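Sso-CP2 metallo-carboxypetidase (PDB 4MMO) is a zinc-dependent peptidase of the M20 family that probably acts as a carboxypeptidase, removing residues from the C-terminal end of peptides. Local coordinates at residues 9-14 against 104-109; 16-21 against 136-141; 51-56 against 130-135; 69-74 against 161-166. All coordinates share one frame; numbering follows the deposited sequence.

How the interactions relate
All four contacts lie in the zinc-binding α/β domain, with centres 11 to 15 Å apart. Their first segments come in the order 9-14, 16-21, 51-56 and 69-74, and only then follow the partners 104-109, 130-135, 136-141 and 161-166, so the N-terminal part is woven into the chain that comes after it. Interactions 3 and 4 share one mixed sheet, in which strands 65-71 and 128-134 are neighbours. Interaction 1 sets helix 3-12 against helix 102-121, and interaction 2 joins two loops. The zinc site joins three of them: H71 and E163 of interaction 4 and D104 of interaction 1 bind it, and E138 of interaction 2 lies close by.

Interaction 1. Residues 9-14 against 104-109; sequences IEFLKK and DNKGTL
K106 carries the tight part of this contact, lying stretched over one face of the F11 phenyl ring. Its CG stands anti to the carbonyl carbon and the chain runs extended from there, so CD comes over the middle of the ring, 3.9 Å from the centroid of F11. K106 CB also meets L12 CD2 at 3.9 Å, the two side chains sliding past each other in opposite directions, while L109 CD2 approaches F11 CE2 obliquely at 4.0 Å. Apolar residues suit this place, where the C-terminal part of helix 3-12 packs on helix 102-121. The latter belongs to the zinc-binding domain of the M20 fold, and its D104 is a zinc ligand. K106 NZ makes a cation-pi contact with F11, donates to F11 O at 3.3 Å from above the carbonyl plane, lies 2.6 Å from K14 O, and gives a proton to a water that donates to L12 O. An alanine in place of K106 removes everything past CB and would probably loosen the hold on 11-14, since the F11 face loses its methylene cover and F11 O its ammonium donor. Looser is the partly exposed K14 side chain, which leads away, its CB 4.7 Å from K106 NZ.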
loop_
_atom_site.group_PDB
_atom_site.type_symbol
_atom_site.label_atom_id
_atom_site.label_comp_id
_atom_site.label_asym_id
_atom_site.label_seq_id
_atom_site.Cartn_x
_atom_site.Cartn_y
_atom_site.Cartn_z
ATOM N N ILE A 9 -6.926 9.253 -37.352
ATOM C CA ILE A 9 -8.159 9.001 -36.600
ATOM C C ILE A 9 -8.465 7.509 -36.566
ATOM O O ILE A 9 -8.773 6.950 -35.515
ATOM C CB ILE A 9 -9.370 9.740 -37.228
ATOM C CG1 ILE A 9 -9.172 11.257 -37.176
ATOM C CG2 ILE A 9 -10.682 9.354 -36.531
ATOM C CD1 ILE A 9 -9.159 11.849 -35.781
ATOM N N GLU A 10 -8.384 6.874 -37.729
ATOM C CA GLU A 10 -8.606 5.438 -37.851
ATOM C C GLU A 10 -7.651 4.662 -36.940
ATOM O O GLU A 10 -8.055 3.721 -36.261
ATOM C CB GLU A 10 -8.412 5.023 -39.311
ATOM C CG GLU A 10 -8.634 3.557 -39.607
ATOM C CD GLU A 10 -8.428 3.238 -41.078
ATOM O OE1 GLU A 10 -7.406 3.685 -41.647
ATOM O OE2 GLU A 10 -9.291 2.550 -41.665
ATOM N N PHE A 11 -6.386 5.076 -36.928
ATOM C CA PHE A 11 -5.353 4.446 -36.108
ATOM C C PHE A 11 -5.689 4.606 -34.628
ATOM O O PHE A 11 -5.601 3.654 -33.844
ATOM C CB PHE A 11 -4.002 5.118 -36.407
ATOM C CG PHE A 11 -2.791 4.386 -35.867
ATOM C CD1 PHE A 11 -2.829 3.033 -35.569
ATOM C CD2 PHE A 11 -1.595 5.073 -35.671
ATOM C CE1 PHE A 11 -1.702 2.378 -35.085
ATOM C CE2 PHE A 11 -0.467 4.425 -35.191
ATOM C CZ PHE A 11 -0.522 3.078 -34.894
ATOM N N LEU A 12 -6.078 5.821 -34.261
ATOM C CA LEU A 12 -6.347 6.174 -32.871
ATOM C C LEU A 12 -7.580 5.468 -32.300
ATOM O O LEU A 12 -7.687 5.281 -31.089
ATOM C CB LEU A 12 -6.529 7.688 -32.748
ATOM C CG LEU A 12 -5.265 8.552 -32.827
ATOM C CD1 LEU A 12 -5.631 10.028 -32.887
ATOM C CD2 LEU A 12 -4.354 8.289 -31.638
ATOM N N LYS A 13 -8.512 5.085 -33.167
ATOM C CA LYS A 13 -9.738 4.438 -32.719
ATOM C C LYS A 13 -9.489 2.992 -32.315
ATOM O O LYS A 13 -10.317 2.380 -31.646
ATOM C CB LYS A 13 -10.809 4.498 -33.807
ATOM C CG LYS A 13 -11.520 5.835 -33.902
ATOM C CD LYS A 13 -12.404 5.885 -35.133
ATOM C CE LYS A 13 -13.323 7.094 -35.117
ATOM N NZ LYS A 13 -14.085 7.222 -36.391
ATOM N N LYS A 14 -8.348 2.448 -32.724
ATOM C CA LYS A 14 -8.004 1.076 -32.377
ATOM C C LYS A 14 -7.278 1.032 -31.039
ATOM O O LYS A 14 -6.171 1.551 -30.920
ATOM C CB LYS A 14 -7.132 0.444 -33.456
ATOM C CG LYS A 14 -7.742 0.489 -34.843
ATOM C CD LYS A 14 -7.233 -0.646 -35.713
ATOM C CE LYS A 14 -7.765 -0.535 -37.132
ATOM N NZ LYS A 14 -9.250 -0.408 -37.174
ATOM N N ASP A 104 1.512 10.085 -27.292
ATOM C CA ASP A 104 2.414 8.968 -27.019
ATOM C C ASP A 104 1.732 7.668 -27.445
ATOM O O ASP A 104 0.979 7.109 -26.652
ATOM C CB ASP A 104 2.722 8.934 -25.512
ATOM C CG ASP A 104 3.610 7.761 -25.102
ATOM O OD1 ASP A 104 4.268 7.150 -25.971
ATOM O OD2 ASP A 104 3.661 7.455 -23.891
ATOM N N ASN A 105 1.977 7.157 -28.657
ATOM C CA ASN A 105 2.992 7.636 -29.600
ATOM C C ASN A 105 2.487 7.498 -31.045
ATOM O O ASN A 105 3.273 7.458 -31.991
ATOM C CB ASN A 105 4.276 6.816 -29.393
ATOM C CG ASN A 105 5.430 7.246 -30.295
ATOM O OD1 ASN A 105 6.056 6.407 -30.950
ATOM N ND2 ASN A 105 5.715 8.547 -30.333
ATOM N N LYS A 106 1.167 7.431 -31.219
ATOM C CA LYS A 106 0.589 7.154 -32.539
ATOM C C LYS A 106 0.618 8.341 -33.505
ATOM O O LYS A 106 0.851 8.163 -34.699
ATOM C CB LYS A 106 -0.854 6.663 -32.405
ATOM C CG LYS A 106 -0.983 5.310 -31.727
ATOM C CD LYS A 106 -2.423 4.833 -31.752
ATOM C CE LYS A 106 -2.576 3.451 -31.119
ATOM N NZ LYS A 106 -4.002 3.037 -31.059
ATOM N N GLY A 107 0.337 9.536 -32.995
ATOM C CA GLY A 107 0.359 10.733 -33.818
ATOM C C GLY A 107 1.732 10.944 -34.439
ATOM O O GLY A 107 1.861 11.162 -35.646
ATOM N N THR A 108 2.765 10.855 -33.608
ATOM C CA THR A 108 4.142 11.013 -34.072
ATOM C C THR A 108 4.518 9.877 -35.016
ATOM O O THR A 108 5.236 10.083 -35.992
ATOM C CB THR A 108 5.126 11.044 -32.890
ATOM O OG1 THR A 108 4.752 12.091 -31.988
ATOM C CG2 THR A 108 6.561 11.275 -33.371
ATOM N N LEU A 109 4.018 8.680 -34.729
ATOM C CA LEU A 109 4.321 7.513 -35.551
ATOM C C LEU A 109 3.761 7.705 -36.950
ATOM O O LEU A 109 4.419 7.389 -37.943
ATOM C CB LEU A 109 3.740 6.243 -34.914
ATOM C CG LEU A 109 4.034 4.878 -35.552
ATOM C CD1 LEU A 109 3.775 3.778 -34.526
ATOM C CD2 LEU A 109 3.199 4.593 -36.796
HETATM O O HOH W 1 -5.122 4.939 -29.780
#

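Interaction 2. Residues 16-21 against 136-141; sequences SISATG and EEEIGS
With chi1 at 51°, S18 holds OG between its backbone N and carbonyl carbon, turned toward the loop opposite; I139, with chi1 at 60°, puts CG1 in the same crowded position and so sends CG2 out beside its own N to meet it. The loops they join lie at the active-site end of the M20 zinc-binding domain: 16-21 links helix 3-12 to helix 24-39, and 136-141, with a short 3-10 turn at E137 and E138, follows strand 128-134. S18 OG sits 3.6 Å from both E138 CB and I139 CG2, two carbon neighbours that offer it no hydrogen bond. Its polar need is met by D73 of 69-74, whose OD2 also takes the backbone N of E138, so a single carboxylate oxygen ties the two loops together. A small hydroxyl suits S18, being slim enough for close packing and still able to reach that oxygen. A19, which is exposed, adds a lighter touch, its CB 4.5 Å from I139 CG2. E138 bends at chi2 (-67°), which carries its carboxylate away from S18 toward the zinc, about 4 Å off at the nearest atoms. E138 can bind zinc, though it does not in this model; OE1 is held by Q75, and OE2 lies close to the carboxylate of D104, a crowding of charge that would probably raise the affinity of one of them for a proton. The turn itself is pinned at E136 O, which accepts from I139 N at 3.0 Å and from S141 N at 2.7 Å.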
loop_
_atom_site.group_PDB
_atom_site.type_symbol
_atom_site.label_atom_id
_atom_site.label_comp_id
_atom_site.label_asym_id
_atom_site.label_seq_id
_atom_site.Cartn_x
_atom_site.Cartn_y
_atom_site.Cartn_z
ATOM N N SER A 16 -5.004 -0.492 -28.028
ATOM C CA SER A 16 -3.784 -1.276 -28.098
ATOM C C SER A 16 -3.062 -1.127 -26.776
ATOM O O SER A 16 -1.892 -0.753 -26.721
ATOM C CB SER A 16 -2.905 -0.797 -29.255
ATOM O OG SER A 16 -2.826 0.614 -29.269
ATOM N N ILE A 17 -3.786 -1.405 -25.700
ATOM C CA ILE A 17 -3.217 -1.338 -24.369
ATOM C C ILE A 17 -2.351 -2.572 -24.170
ATOM O O ILE A 17 -2.848 -3.692 -24.159
ATOM C CB ILE A 17 -4.312 -1.255 -23.301
ATOM C CG1 ILE A 17 -5.263 -0.095 -23.621
ATOM C CG2 ILE A 17 -3.692 -1.081 -21.923
ATOM C CD1 ILE A 17 -6.475 -0.009 -22.719
ATOM N N SER A 18 -1.044 -2.361 -24.044
ATOM C CA SER A 18 -0.106 -3.467 -23.896
ATOM C C SER A 18 -0.164 -4.050 -22.488
ATOM O O SER A 18 0.179 -5.213 -22.278
ATOM C CB SER A 18 1.318 -3.000 -24.210
ATOM O OG SER A 18 1.642 -1.836 -23.472
ATOM N N ALA A 19 -0.597 -3.239 -21.527
ATOM C CA ALA A 19 -0.694 -3.677 -20.138
ATOM C C ALA A 19 -1.658 -4.851 -19.992
ATOM O O ALA A 19 -1.425 -5.753 -19.190
ATOM C CB ALA A 19 -1.136 -2.526 -19.254
ATOM N N THR A 20 -2.733 -4.832 -20.777
ATOM C CA THR A 20 -3.747 -5.885 -20.744
ATOM C C THR A 20 -3.677 -6.757 -21.995
ATOM O O THR A 20 -4.057 -7.927 -21.971
ATOM C CB THR A 20 -5.166 -5.290 -20.638
ATOM O OG1 THR A 20 -5.451 -4.501 -21.801
ATOM C CG2 THR A 20 -5.292 -4.420 -19.394
ATOM N N GLY A 21 -3.182 -6.181 -23.086
ATOM C CA GLY A 21 -3.091 -6.879 -24.357
ATOM C C GLY A 21 -4.268 -6.559 -25.258
ATOM O O GLY A 21 -4.400 -7.113 -26.352
ATOM N N GLU A 136 5.334 -3.061 -26.915
ATOM C CA GLU A 136 5.579 -3.270 -25.484
ATOM C C GLU A 136 6.307 -2.109 -24.809
ATOM O O GLU A 136 6.815 -2.257 -23.695
ATOM C CB GLU A 136 6.406 -4.542 -25.275
ATOM C CG GLU A 136 5.746 -5.812 -25.770
ATOM C CD GLU A 136 6.627 -7.035 -25.588
ATOM O OE1 GLU A 136 7.867 -6.885 -25.578
ATOM O OE2 GLU A 136 6.078 -8.149 -25.456
ATOM N N GLU A 137 6.372 -0.960 -25.472
ATOM C CA GLU A 137 7.113 0.174 -24.928
ATOM C C GLU A 137 6.552 0.610 -23.577
ATOM O O GLU A 137 7.304 0.979 -22.674
ATOM C CB GLU A 137 7.098 1.351 -25.903
ATOM C CG GLU A 137 8.154 2.415 -25.598
ATOM C CD GLU A 137 7.737 3.396 -24.519
ATOM O OE1 GLU A 137 6.521 3.622 -24.339
ATOM O OE2 GLU A 137 8.636 3.950 -23.850
ATOM N N GLU A 138 5.230 0.566 -23.447
ATOM C CA GLU A 138 4.566 0.998 -22.226
ATOM C C GLU A 138 4.701 -0.018 -21.089
ATOM O O GLU A 138 4.356 0.285 -19.946
ATOM C CB GLU A 138 3.086 1.268 -22.503
ATOM C CG GLU A 138 2.836 2.337 -23.553
ATOM C CD GLU A 138 3.265 3.719 -23.104
ATOM O OE1 GLU A 138 3.724 3.860 -21.951
ATOM O OE2 GLU A 138 3.141 4.667 -23.906
ATOM N N ILE A 139 5.190 -1.216 -21.408
ATOM C CA ILE A 139 5.457 -2.238 -20.398
ATOM C C ILE A 139 6.938 -2.612 -20.361
ATOM O O ILE A 139 7.293 -3.751 -20.064
ATOM C CB ILE A 139 4.597 -3.508 -20.620
ATOM C CG1 ILE A 139 4.878 -4.125 -21.993
ATOM C CG2 ILE A 139 3.123 -3.164 -20.482
ATOM C CD1 ILE A 139 4.286 -5.504 -22.177
ATOM N N GLY A 140 7.797 -1.648 -20.678
ATOM C CA GLY A 140 9.228 -1.817 -20.499
ATOM C C GLY A 140 9.971 -2.513 -21.626
ATOM O O GLY A 140 11.154 -2.819 -21.475
ATOM N N SER A 141 9.295 -2.761 -22.745
ATOM C CA SER A 141 9.927 -3.384 -23.912
ATOM C C SER A 141 10.600 -4.701 -23.535
ATOM O O SER A 141 11.720 -4.983 -23.972
ATOM C CB SER A 141 10.968 -2.439 -24.536
ATOM O OG SER A 141 10.410 -1.172 -24.844
#

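Interaction 3. Residues 51-56 against 130-135; sequences HPVVYA and KLLYEG
Y55 leaves its strand with CG anti to the backbone N (chi1 176°), and its ring reaches along the neighbouring strand. CB and CG pass L131 O at 3.9 and 3.8 Å, then CD1 comes within 3.2 Å of the same oxygen. CD1 also faces L132 CD1, a methyl at the ring edge, and CE1 is already leaving L131 O behind. At the tip, OH lies against the methylenes of K130, 3.7 Å from CD, the two side chains running side by side; the K130 ammonium goes on to K156 O. L132 CD1 is shared, for it also presses on V53 CG1 at only 3.3 Å, a tight fit between methyls. Y55 and L132 point to one face of the mixed sheet, where Y147 of helix 144-149 packs on them and on V53. Strand 53-58 lies antiparallel to 128-134, the short segments meeting at 172°. V54 with Y133 and A56 with L131 are hydrogen-bonded pairs, and Y55 with L132 is the non-hydrogen-bonded pair between them. The straightest bond runs from Y133 N to V54 O, 2.9 Å at 178°. V54 and Y133 point to the opposite face, where helix 24-39 meets the Y133 ring through L31. Past the last pair a water bridges the segments, accepting from G135 N at 2.9 Å and donating to H51 O. Glycine suits that corner because a CB on G135 would sit tightly against H51 CB; instead the H51 ring brings CD2, edge first, to 3.2 Å from G135 O.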
loop_
_atom_site.group_PDB
_atom_site.type_symbol
_atom_site.label_atom_id
_atom_site.label_comp_id
_atom_site.label_asym_id
_atom_site.label_seq_id
_atom_site.Cartn_x
_atom_site.Cartn_y
_atom_site.Cartn_z
ATOM N N HIS A 51 4.315 -9.404 -27.568
ATOM C CA HIS A 51 3.625 -8.682 -28.632
ATOM C C HIS A 51 4.506 -8.572 -29.878
ATOM O O HIS A 51 5.732 -8.506 -29.773
ATOM C CB HIS A 51 3.201 -7.303 -28.133
ATOM C CG HIS A 51 2.344 -7.352 -26.905
ATOM N ND1 HIS A 51 1.513 -8.414 -26.624
ATOM C CD2 HIS A 51 2.196 -6.475 -25.884
ATOM C CE1 HIS A 51 0.884 -8.187 -25.484
ATOM N NE2 HIS A 51 1.279 -7.019 -25.016
ATOM N N PRO A 52 3.883 -8.563 -31.065
ATOM C CA PRO A 52 4.657 -8.621 -32.308
ATOM C C PRO A 52 5.260 -7.277 -32.698
ATOM O O PRO A 52 4.828 -6.231 -32.214
ATOM C CB PRO A 52 3.612 -9.041 -33.339
ATOM C CG PRO A 52 2.354 -8.429 -32.840
ATOM C CD PRO A 52 2.438 -8.457 -31.330
ATOM N N VAL A 53 6.252 -7.329 -33.580
ATOM C CA VAL A 53 6.928 -6.142 -34.083
ATOM C C VAL A 53 6.603 -5.963 -35.561
ATOM O O VAL A 53 6.642 -6.924 -36.332
ATOM C CB VAL A 53 8.462 -6.273 -33.894
ATOM C CG1 VAL A 53 9.221 -5.267 -34.743
ATOM C CG2 VAL A 53 8.829 -6.103 -32.430
ATOM N N VAL A 54 6.275 -4.736 -35.953
ATOM C CA VAL A 54 6.091 -4.415 -37.364
ATOM C C VAL A 54 7.397 -3.873 -37.927
ATOM O O VAL A 54 7.957 -2.912 -37.400
ATOM C CB VAL A 54 4.992 -3.367 -37.583
ATOM C CG1 VAL A 54 4.746 -3.171 -39.076
ATOM C CG2 VAL A 54 3.711 -3.778 -36.881
ATOM N N TYR A 55 7.869 -4.497 -39.000
ATOM C CA TYR A 55 9.110 -4.102 -39.640
ATOM C C TYR A 55 8.897 -3.850 -41.125
ATOM O O TYR A 55 8.092 -4.522 -41.768
ATOM C CB TYR A 55 10.184 -5.175 -39.448
ATOM C CG TYR A 55 11.472 -4.856 -40.168
ATOM C CD1 TYR A 55 12.391 -3.969 -39.625
ATOM C CD2 TYR A 55 11.766 -5.432 -41.397
ATOM C CE1 TYR A 55 13.569 -3.670 -40.277
ATOM C CE2 TYR A 55 12.944 -5.138 -42.060
ATOM C CZ TYR A 55 13.841 -4.253 -41.496
ATOM O OH TYR A 55 15.018 -3.950 -42.146
ATOM N N ALA A 56 9.624 -2.874 -41.662
ATOM C CA ALA A 56 9.597 -2.592 -43.092
ATOM C C ALA A 56 10.857 -1.848 -43.497
ATOM O O ALA A 56 11.429 -1.095 -42.705
ATOM C CB ALA A 56 8.363 -1.779 -43.455
ATOM N N LYS A 130 14.507 2.197 -42.462
ATOM C CA LYS A 130 14.049 0.966 -41.839
ATOM C C LYS A 130 13.129 1.336 -40.690
ATOM O O LYS A 130 13.476 2.180 -39.858
ATOM C CB LYS A 130 15.236 0.157 -41.331
ATOM C CG LYS A 130 16.155 -0.316 -42.436
ATOM C CD LYS A 130 17.335 -1.086 -41.884
ATOM C CE LYS A 130 18.130 -1.739 -43.000
ATOM N NZ LYS A 130 19.298 -2.490 -42.472
ATOM N N LEU A 131 11.951 0.717 -40.663
ATOM C CA LEU A 131 10.936 1.007 -39.657
ATOM C C LEU A 131 10.839 -0.129 -38.652
ATOM O O LEU A 131 10.797 -1.299 -39.030
ATOM C CB LEU A 131 9.571 1.196 -40.319
ATOM C CG LEU A 131 9.436 2.280 -41.387
ATOM C CD1 LEU A 131 8.023 2.247 -41.950
ATOM C CD2 LEU A 131 9.767 3.659 -40.830
ATOM N N LEU A 132 10.803 0.222 -37.372
ATOM C CA LEU A 132 10.668 -0.771 -36.313
ATOM C C LEU A 132 9.662 -0.299 -35.277
ATOM O O LEU A 132 9.969 0.547 -34.438
ATOM C CB LEU A 132 12.021 -1.044 -35.649
ATOM C CG LEU A 132 12.075 -2.279 -34.746
ATOM C CD1 LEU A 132 11.868 -3.531 -35.561
ATOM C CD2 LEU A 132 13.397 -2.362 -34.000
ATOM N N TYR A 133 8.455 -0.854 -35.357
ATOM C CA TYR A 133 7.374 -0.508 -34.445
ATOM C C TYR A 133 7.095 -1.654 -33.473
ATOM O O TYR A 133 6.676 -2.734 -33.896
ATOM C CB TYR A 133 6.105 -0.203 -35.237
ATOM C CG TYR A 133 6.260 0.878 -36.283
ATOM C CD1 TYR A 133 7.115 1.956 -36.082
ATOM C CD2 TYR A 133 5.540 0.826 -37.468
ATOM C CE1 TYR A 133 7.246 2.948 -37.032
ATOM C CE2 TYR A 133 5.664 1.808 -38.424
ATOM C CZ TYR A 133 6.521 2.871 -38.202
ATOM O OH TYR A 133 6.650 3.854 -39.155
ATOM N N GLU A 134 7.325 -1.419 -32.180
ATOM C CA GLU A 134 7.058 -2.432 -31.157
ATOM C C GLU A 134 5.731 -2.171 -30.447
ATOM O O GLU A 134 5.136 -1.100 -30.593
ATOM C CB GLU A 134 8.195 -2.502 -30.131
ATOM C CG GLU A 134 8.252 -1.337 -29.132
ATOM C CD GLU A 134 8.852 -1.740 -27.792
ATOM O OE1 GLU A 134 8.588 -2.871 -27.329
ATOM O OE2 GLU A 134 9.590 -0.925 -27.199
ATOM N N GLY A 135 5.290 -3.151 -29.661
ATOM C CA GLY A 135 4.017 -3.071 -28.965
ATOM C C GLY A 135 4.131 -3.237 -27.460
ATOM O O GLY A 135 3.129 -3.508 -26.799
HETATM O O HOH W 2 6.800 -5.588 -29.573
#

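Interaction 4. Residues 69-74 against 161-166; sequences YNHYDV and IMEGAG
Backbone bonding is brief here: Y69 N donates to I161 O at 3.0 Å, nearly along the C=O axis, where strand 65-71 runs parallel to 159-161 in the central sheet. Past this point segment 161-166 leaves the sheet, and E163 CA touches Y69 O with a C-H at 3.4 Å. The apolar part pairs M162 with Y69. M162 starts away from the strand but bends at chi2 and chi3, folding back so that CE makes a CH-pi contact over the Y69 ring face, 4.0 Å from its centroid; a flexible thioether suits this return. M162 SD lies obliquely, 5.2 Å from the Y69 centroid, which makes the pair Met-aromatic. The tyrosine hydroxyl goes on to E134. Among polar contacts, N70 ND2 comes within 3.1 Å of E163 O and is hydrogen-bonded to N105 OD1. Metal ligation completes the contact, since H71, E163 and D104 bind the zinc. H71 takes the crowded chi1 of 63°, and E163 OE2 stands at the edge of its ring, 2.9 Å from NE2, with ring and carboxylate planes 64° apart. Sharing the cation is what brings these groups so close. An alanine in place of H71 takes away the imidazole and would probably weaken zinc binding. H71 ND1 donates to D73 O at 2.9 Å, in the ring plane, which fixes the ring's rotation. With its proton on ND1, the imidazole can present an unprotonated NE2 to zinc, and the carbonyl would be expected to make it a stronger donor to the metal.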
loop_
_atom_site.group_PDB
_atom_site.type_symbol
_atom_site.label_atom_id
_atom_site.label_comp_id
_atom_site.label_asym_id
_atom_site.label_seq_id
_atom_site.Cartn_x
_atom_site.Cartn_y
_atom_site.Cartn_z
ATOM N N TYR A 69 12.328 4.277 -34.961
ATOM C CA TYR A 69 11.643 3.536 -33.908
ATOM C C TYR A 69 10.400 4.278 -33.428
ATOM O O TYR A 69 10.444 5.476 -33.152
ATOM C CB TYR A 69 12.589 3.288 -32.724
ATOM C CG TYR A 69 11.901 2.795 -31.464
ATOM C CD1 TYR A 69 11.375 3.691 -30.544
ATOM C CD2 TYR A 69 11.782 1.436 -31.195
ATOM C CE1 TYR A 69 10.747 3.253 -29.396
ATOM C CE2 TYR A 69 11.152 0.985 -30.041
ATOM C CZ TYR A 69 10.637 1.899 -29.148
ATOM O OH TYR A 69 10.004 1.470 -28.002
ATOM N N ASN A 70 9.294 3.548 -33.333
ATOM C CA ASN A 70 8.078 4.043 -32.694
ATOM C C ASN A 70 7.376 2.871 -32.012
ATOM O O ASN A 70 7.780 1.728 -32.186
ATOM C CB ASN A 70 7.150 4.700 -33.717
ATOM C CG ASN A 70 7.663 6.047 -34.196
ATOM O OD1 ASN A 70 8.157 6.173 -35.315
ATOM N ND2 ASN A 70 7.533 7.064 -33.352
ATOM N N HIS A 71 6.340 3.146 -31.228
ATOM C CA HIS A 71 5.573 2.067 -30.606
ATOM C C HIS A 71 4.080 2.293 -30.771
ATOM O O HIS A 71 3.587 3.406 -30.578
ATOM C CB HIS A 71 5.946 1.899 -29.132
ATOM C CG HIS A 71 5.635 3.093 -28.283
ATOM N ND1 HIS A 71 4.385 3.335 -27.769
ATOM C CD2 HIS A 71 6.428 4.106 -27.858
ATOM C CE1 HIS A 71 4.416 4.453 -27.055
ATOM N NE2 HIS A 71 5.641 4.936 -27.095
ATOM N N TYR A 72 3.372 1.228 -31.142
ATOM C CA TYR A 72 1.941 1.314 -31.419
ATOM C C TYR A 72 1.085 1.037 -30.184
ATOM O O TYR A 72 -0.123 1.258 -30.205
ATOM C CB TYR A 72 1.549 0.376 -32.568
ATOM C CG TYR A 72 1.799 -1.094 -32.311
ATOM C CD1 TYR A 72 0.835 -1.890 -31.694
ATOM C CD2 TYR A 72 2.985 -1.693 -32.706
ATOM C CE1 TYR A 72 1.060 -3.235 -31.466
ATOM C CE2 TYR A 72 3.219 -3.038 -32.485
ATOM C CZ TYR A 72 2.254 -3.804 -31.862
ATOM O OH TYR A 72 2.488 -5.143 -31.643
ATOM N N ASP A 73 1.707 0.566 -29.108
ATOM C CA ASP A 73 0.978 0.324 -27.869
ATOM C C ASP A 73 0.818 1.618 -27.089
ATOM O O ASP A 73 1.640 2.525 -27.212
ATOM C CB ASP A 73 1.680 -0.730 -27.002
ATOM C CG ASP A 73 3.058 -0.285 -26.533
ATOM O OD1 ASP A 73 3.865 0.129 -27.386
ATOM O OD2 ASP A 73 3.335 -0.346 -25.315
ATOM N N VAL A 74 -0.240 1.688 -26.286
ATOM C CA VAL A 74 -0.558 2.876 -25.499
ATOM C C VAL A 74 -0.768 2.533 -24.029
ATOM O O VAL A 74 -0.898 1.363 -23.666
ATOM C CB VAL A 74 -1.835 3.556 -26.021
ATOM C CG1 VAL A 74 -1.620 4.066 -27.434
ATOM C CG2 VAL A 74 -3.024 2.581 -25.973
ATOM N N ILE A 161 16.465 7.265 -34.984
ATOM C CA ILE A 161 15.630 8.205 -34.248
ATOM C C ILE A 161 14.618 7.437 -33.398
ATOM O O ILE A 161 13.962 6.506 -33.870
ATOM C CB ILE A 161 14.941 9.244 -35.172
ATOM C CG1 ILE A 161 14.002 8.573 -36.175
ATOM C CG2 ILE A 161 16.006 10.079 -35.909
ATOM C CD1 ILE A 161 13.085 9.553 -36.883
ATOM N N MET A 162 14.523 7.819 -32.129
ATOM C CA MET A 162 13.650 7.135 -31.188
ATOM C C MET A 162 12.215 7.635 -31.349
ATOM O O MET A 162 11.891 8.259 -32.361
ATOM C CB MET A 162 14.167 7.324 -29.764
ATOM C CG MET A 162 15.550 6.739 -29.536
ATOM S SD MET A 162 15.680 4.991 -29.981
ATOM C CE MET A 162 14.501 4.275 -28.828
ATOM N N GLU A 163 11.357 7.358 -30.368
ATOM C CA GLU A 163 9.918 7.564 -30.535
ATOM C C GLU A 163 9.578 9.033 -30.803
ATOM O O GLU A 163 8.567 9.338 -31.439
ATOM C CB GLU A 163 9.124 6.998 -29.336
ATOM C CG GLU A 163 8.960 7.913 -28.125
ATOM C CD GLU A 163 7.956 7.365 -27.101
ATOM O OE1 GLU A 163 6.911 8.008 -26.877
ATOM O OE2 GLU A 163 8.185 6.288 -26.518
ATOM N N GLY A 164 10.433 9.933 -30.331
ATOM C CA GLY A 164 10.260 11.355 -30.574
ATOM C C GLY A 164 9.990 12.150 -29.312
ATOM O O GLY A 164 9.991 11.604 -28.207
ATOM N N ALA A 165 9.752 13.446 -29.483
ATOM C CA ALA A 165 9.563 14.349 -28.355
ATOM C C ALA A 165 8.645 15.489 -28.760
ATOM O O ALA A 165 8.776 16.043 -29.850
ATOM C CB ALA A 165 10.908 14.892 -27.889
ATOM N N GLY A 166 7.720 15.841 -27.875
ATOM C CA GLY A 166 6.751 16.884 -28.157
ATOM C C GLY A 166 7.275 18.282 -27.884
ATOM O O GLY A 166 8.449 18.469 -27.554
#